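Local atomic coordinates of endolysin (Clostridium phage phictp1, PDB entry 5A6S), a protein that probably binds the clostridial cell wall, this fragment being the truncated cell wall binding domain of a phage lysis enzyme. Residues 3-9 and 25-30; 41-47 and 55-61. The protein carries 1 engineered substitution. All coordinates share one frame; numbering follows the deposited sequence.

Contact 1: 3-9 and 25-30; sequences NLVVYND and CPTINN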
# COMPACT_ATOMS: atom_id res chain seq x y z
N ASN B 3 10.50 -14.73 -9.30
CA ASN B 3 9.99 -14.26 -7.99
C ASN B 3 8.54 -13.88 -8.11
O ASN B 3 8.11 -13.29 -9.13
CB ASN B 3 10.76 -13.02 -7.50
CG ASN B 3 12.22 -13.27 -7.19
OD1 ASN B 3 12.60 -14.00 -6.26
ND2 ASN B 3 13.08 -12.54 -7.91
N LEU B 4 7.79 -14.13 -7.04
CA LEU B 4 6.41 -13.71 -6.91
C LEU B 4 6.10 -13.43 -5.43
O LEU B 4 6.58 -14.14 -4.54
CB LEU B 4 5.49 -14.83 -7.42
CG LEU B 4 4.02 -14.64 -7.46
CD1 LEU B 4 3.59 -13.49 -8.34
CD2 LEU B 4 3.36 -15.92 -7.96
N VAL B 5 5.30 -12.38 -5.18
CA VAL B 5 4.88 -12.01 -3.86
C VAL B 5 3.37 -12.14 -3.72
O VAL B 5 2.59 -11.51 -4.41
CB VAL B 5 5.33 -10.59 -3.51
CG1 VAL B 5 5.09 -10.31 -2.04
CG2 VAL B 5 6.81 -10.41 -3.83
N VAL B 6 2.98 -12.92 -2.72
CA VAL B 6 1.58 -13.19 -2.35
C VAL B 6 1.21 -12.42 -1.07
O VAL B 6 2.00 -12.31 -0.11
CB VAL B 6 1.34 -14.71 -2.04
CG1 VAL B 6 -0.15 -15.03 -2.01
CG2 VAL B 6 1.98 -15.58 -3.07
N TYR B 7 0.03 -11.87 -1.10
CA TYR B 7 -0.57 -11.12 0.01
C TYR B 7 -2.04 -11.54 0.15
O TYR B 7 -2.66 -11.96 -0.81
CB TYR B 7 -0.46 -9.62 -0.27
CG TYR B 7 -1.21 -9.22 -1.48
CD1 TYR B 7 -2.54 -8.89 -1.42
CD2 TYR B 7 -0.61 -9.25 -2.73
CE1 TYR B 7 -3.21 -8.53 -2.55
CE2 TYR B 7 -1.28 -8.91 -3.86
CZ TYR B 7 -2.56 -8.56 -3.79
OH TYR B 7 -3.22 -8.25 -4.91
N ASN B 8 -2.57 -11.38 1.37
CA ASN B 8 -4.02 -11.39 1.58
C ASN B 8 -4.58 -9.96 1.51
O ASN B 8 -3.86 -8.99 1.81
CB ASN B 8 -4.31 -12.01 2.96
CG ASN B 8 -3.86 -13.46 3.03
OD1 ASN B 8 -4.50 -14.37 2.46
ND2 ASN B 8 -2.79 -13.67 3.70
N ASP B 9 -5.82 -9.83 1.09
CA ASP B 9 -6.54 -8.53 1.09
C ASP B 9 -6.18 -7.73 2.32
O ASP B 9 -6.22 -8.25 3.45
CB ASP B 9 -8.03 -8.77 1.24
CG ASP B 9 -8.74 -9.13 -0.02
OD1 ASP B 9 -8.26 -8.98 -1.17
OD2 ASP B 9 -9.91 -9.54 0.16
N CYS B 25 9.17 -7.68 -9.42
CA CYS B 25 8.43 -8.84 -9.79
C CYS B 25 6.91 -8.62 -9.66
O CYS B 25 6.49 -7.57 -9.22
CB CYS B 25 8.90 -9.95 -8.88
SG CYS B 25 8.35 -9.91 -7.15
N PRO B 26 6.10 -9.62 -10.02
CA PRO B 26 4.67 -9.43 -9.79
C PRO B 26 4.22 -9.69 -8.34
O PRO B 26 4.93 -10.30 -7.56
CB PRO B 26 4.01 -10.44 -10.71
CG PRO B 26 5.09 -10.90 -11.64
CD PRO B 26 6.36 -10.81 -10.85
N THR B 27 2.97 -9.31 -8.05
CA THR B 27 2.29 -9.73 -6.79
C THR B 27 1.07 -10.48 -7.20
O THR B 27 0.56 -10.33 -8.29
CB THR B 27 1.81 -8.52 -5.96
OG1 THR B 27 0.86 -7.75 -6.72
CG2 THR B 27 3.03 -7.63 -5.56
N ILE B 28 0.56 -11.30 -6.28
CA ILE B 28 -0.69 -11.94 -6.54
C ILE B 28 -1.48 -12.00 -5.21
O ILE B 28 -0.91 -12.28 -4.14
CB ILE B 28 -0.48 -13.36 -7.15
CG1 ILE B 28 -1.82 -13.99 -7.53
CG2 ILE B 28 0.29 -14.16 -6.15
CD1 ILE B 28 -1.80 -15.23 -8.47
N ASN B 29 -2.78 -11.73 -5.33
CA ASN B 29 -3.75 -11.91 -4.25
C ASN B 29 -3.90 -13.42 -3.97
O ASN B 29 -4.22 -14.16 -4.87
CB ASN B 29 -5.06 -11.28 -4.59
CG ASN B 29 -5.99 -11.14 -3.36
OD1 ASN B 29 -6.16 -12.09 -2.54
ND2 ASN B 29 -6.58 -9.96 -3.25
N ASN B 30 -3.56 -13.81 -2.76
CA ASN B 30 -3.79 -15.16 -2.21
C ASN B 30 -5.15 -15.80 -2.46
O ASN B 30 -5.21 -17.02 -2.53
CB ASN B 30 -3.54 -15.18 -0.69
CG ASN B 30 -3.23 -16.62 -0.12
OD1 ASN B 30 -2.70 -17.53 -0.79
ND2 ASN B 30 -3.53 -16.79 1.15
O HOH W 1 -2.17 -8.33 -7.35
O HOH W 2 -6.00 -7.30 -4.68
O HOH W 3 -7.12 -12.12 -0.07

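Contact 2: 41-47 and 55-61; sequences NVYAVGG and YLTTLIA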
# COMPACT_ATOMS: atom_id res chain seq x y z
N ASN B 41 11.02 -18.54 -6.50
CA ASN B 41 10.91 -17.96 -5.15
C ASN B 41 9.51 -17.37 -4.96
O ASN B 41 9.08 -16.39 -5.61
CB ASN B 41 11.98 -16.89 -4.88
CG ASN B 41 13.41 -17.35 -5.22
OD1 ASN B 41 13.99 -16.93 -6.22
ND2 ASN B 41 13.98 -18.16 -4.38
N VAL B 42 8.75 -18.00 -4.06
CA VAL B 42 7.42 -17.55 -3.68
C VAL B 42 7.49 -16.93 -2.27
O VAL B 42 7.74 -17.61 -1.28
CB VAL B 42 6.45 -18.72 -3.65
CG1 VAL B 42 5.10 -18.27 -3.10
CG2 VAL B 42 6.32 -19.26 -5.06
N TYR B 43 7.38 -15.62 -2.23
CA TYR B 43 7.39 -14.88 -1.01
C TYR B 43 5.94 -14.65 -0.63
O TYR B 43 5.07 -14.42 -1.48
CB TYR B 43 8.05 -13.54 -1.25
CG TYR B 43 9.51 -13.55 -1.43
CD1 TYR B 43 10.06 -13.78 -2.67
CD2 TYR B 43 10.36 -13.34 -0.36
CE1 TYR B 43 11.42 -13.74 -2.85
CE2 TYR B 43 11.72 -13.30 -0.54
CZ TYR B 43 12.22 -13.49 -1.80
OH TYR B 43 13.54 -13.49 -1.99
N ALA B 44 5.69 -14.77 0.67
CA ALA B 44 4.40 -14.37 1.24
C ALA B 44 4.66 -13.27 2.22
O ALA B 44 5.62 -13.36 2.99
CB ALA B 44 3.75 -15.52 1.99
N VAL B 45 3.71 -12.32 2.30
CA VAL B 45 3.82 -11.20 3.19
C VAL B 45 2.60 -11.15 4.14
O VAL B 45 1.46 -10.99 3.70
CB VAL B 45 4.03 -9.86 2.45
CG1 VAL B 45 3.97 -8.70 3.44
CG2 VAL B 45 5.40 -9.83 1.76
N GLY B 46 2.88 -11.23 5.45
CA GLY B 46 1.86 -11.16 6.44
C GLY B 46 1.27 -12.53 6.77
O GLY B 46 1.23 -13.40 5.92
N GLY B 47 0.77 -12.66 7.99
CA GLY B 47 -0.07 -13.81 8.37
C GLY B 47 0.75 -15.02 8.69
O GLY B 47 1.86 -14.90 9.22
N TYR B 55 3.90 -24.34 -2.01
CA TYR B 55 5.10 -23.86 -2.75
C TYR B 55 5.83 -22.63 -2.12
O TYR B 55 6.84 -22.16 -2.68
CB TYR B 55 4.70 -23.54 -4.21
CG TYR B 55 4.45 -24.78 -5.04
CD1 TYR B 55 5.50 -25.65 -5.33
CD2 TYR B 55 3.16 -25.08 -5.52
CE1 TYR B 55 5.27 -26.83 -6.06
CE2 TYR B 55 2.94 -26.24 -6.28
CZ TYR B 55 3.99 -27.10 -6.55
OH TYR B 55 3.75 -28.24 -7.28
N LEU B 56 5.38 -22.16 -0.96
CA LEU B 56 5.97 -21.00 -0.29
C LEU B 56 7.43 -21.20 -0.02
O LEU B 56 7.81 -22.22 0.47
CB LEU B 56 5.17 -20.71 0.99
CG LEU B 56 5.61 -19.62 1.98
CD1 LEU B 56 5.59 -18.29 1.28
CD2 LEU B 56 4.69 -19.54 3.18
N THR B 57 8.28 -20.22 -0.38
CA THR B 57 9.71 -20.24 -0.16
C THR B 57 10.08 -19.45 1.10
O THR B 57 10.95 -19.84 1.89
CB THR B 57 10.47 -19.46 -1.33
OG1 THR B 57 9.98 -19.81 -2.60
CG2 THR B 57 11.87 -19.66 -1.34
N THR B 58 9.49 -18.25 1.25
CA THR B 58 9.84 -17.37 2.36
C THR B 58 8.58 -16.61 2.82
O THR B 58 7.90 -15.99 2.01
CB THR B 58 10.86 -16.32 1.87
OG1 THR B 58 12.14 -16.91 1.55
CG2 THR B 58 11.14 -15.28 2.94
N LEU B 59 8.34 -16.57 4.13
CA LEU B 59 7.22 -15.83 4.70
C LEU B 59 7.83 -14.69 5.45
O LEU B 59 8.71 -14.91 6.28
CB LEU B 59 6.43 -16.70 5.68
CG LEU B 59 5.49 -15.98 6.65
CD1 LEU B 59 4.29 -15.55 5.83
CD2 LEU B 59 5.06 -16.89 7.82
N ILE B 60 7.39 -13.47 5.16
CA ILE B 60 7.86 -12.29 5.91
C ILE B 60 6.62 -11.70 6.59
O ILE B 60 5.67 -11.26 5.91
CB ILE B 60 8.41 -11.20 4.98
CG1 ILE B 60 9.57 -11.75 4.16
CG2 ILE B 60 8.93 -10.05 5.83
CD1 ILE B 60 10.11 -10.82 3.09
N ALA B 61 6.67 -11.67 7.89
CA ALA B 61 5.46 -11.43 8.70
C ALA B 61 5.82 -11.05 10.13
O ALA B 61 6.78 -11.56 10.70
CB ALA B 61 4.54 -12.61 8.65

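Contact 1: 3-9 and 25-30
Y7 and N29 meet where two parallel strands run out into loops, and most of the side-chain polar bonding gathers there. Along the backbones V5 N gives to P26 O, V5 O takes I28 N, Y7 N gives to I28 O, and Y7 O takes N30 N at 2.8 Å. With chi1 at 62°, the Y7 ring lies against the neighbouring strand, where N29 CA makes a CH-pi contact 3.9 Å from the ring centroid. Two waters lie in the ring plane at the edge and bond to Y7 OH; one also holds T27 OG1, which is bound to E17 as well, and the other accepts from N29 ND2. The other bond of N29 ND2, to D9 OD1 (2.8 Å), comes on the anti side, 31° out of the carboxylate plane. N29 OD1 takes A31 N, and a third water donates to that OD1 and accepts from D9 N. N30 ND2 gives to N8 OD1 at 2.9 Å, nearly straight at 168°, and also to Q51 O. On the other face V6 CG2 packs on I28 CG2. The amides of N29 and N30 have donor and acceptor partners, which would restrain their rotation where the beta-alpha-beta unit of 3-7, 11-23 and 27-29 ends.

Contact 2: 41-47 and 55-61
T57 turns its hydroxyl onto the start of strand 41-45: OG1 takes the hydrogen of V42 N at 2.6 Å, with the N-H pointing almost straight at it (161°). A chi1 of -46° keeps OG1 beside the T57 backbone N, and from there the two reach V42 N and V42 O. V42 O accepts twice in return, from T57 N on a lone pair in the carbonyl plane at 2.8 Å and from T58 N, tilted from that plane, at 3.1 Å. Beyond these three bonds the parallel ladder is regular: A44 N gives to T58 O, A44 O takes I60 N at 2.8 Å, and G46 N gives to I60 O.

Side chains sort onto two faces. A44 CB meets L56 CD1 at 3.4 Å, tighter than usual for two carbons, and L59 CD1 at 3.9 Å, with Y52 also against A44. On the other face Y43 and T58 lie side by side, pointing the same way, and ring atom CD2 is 3.8 Å from T58 CB. I60 CD1 reaches the same ring obliquely.

Further out, V45 joins this layer, touching L19 of helix 11-23 and T68. At the end of the strand, Y52 OH of the intervening loop donates to G46 O. Hydrogen bonds thus run along the whole pairing, while the Y43 OH to Y75 OH bond ties strand 41-45 to helix 65-77 and I60 packs the edge strand on that helix through A71, V72 and Y75.

Contact 1 and contact 2 are the two flanks of one four-stranded parallel sheet, ordered 27-29, 3-7, 41-45, 58-60, with their centres about 9 Å apart. Strands 3-7 and 41-45 are the neighbours in the middle, and the probable hydrogen bonds L4 O to Y43 N and V6 N to Y43 O, each 2.9 Å, join the two contacts directly. Along the chain they come in series: contact 1 closes across helix 11-23 before contact 2 opens, and helix 65-77 follows. Helix 11-23 packs on side chains of both contacts and helix 65-77 on V45 and I60, so helices cover the face carrying V5, Y7, V45 and I60.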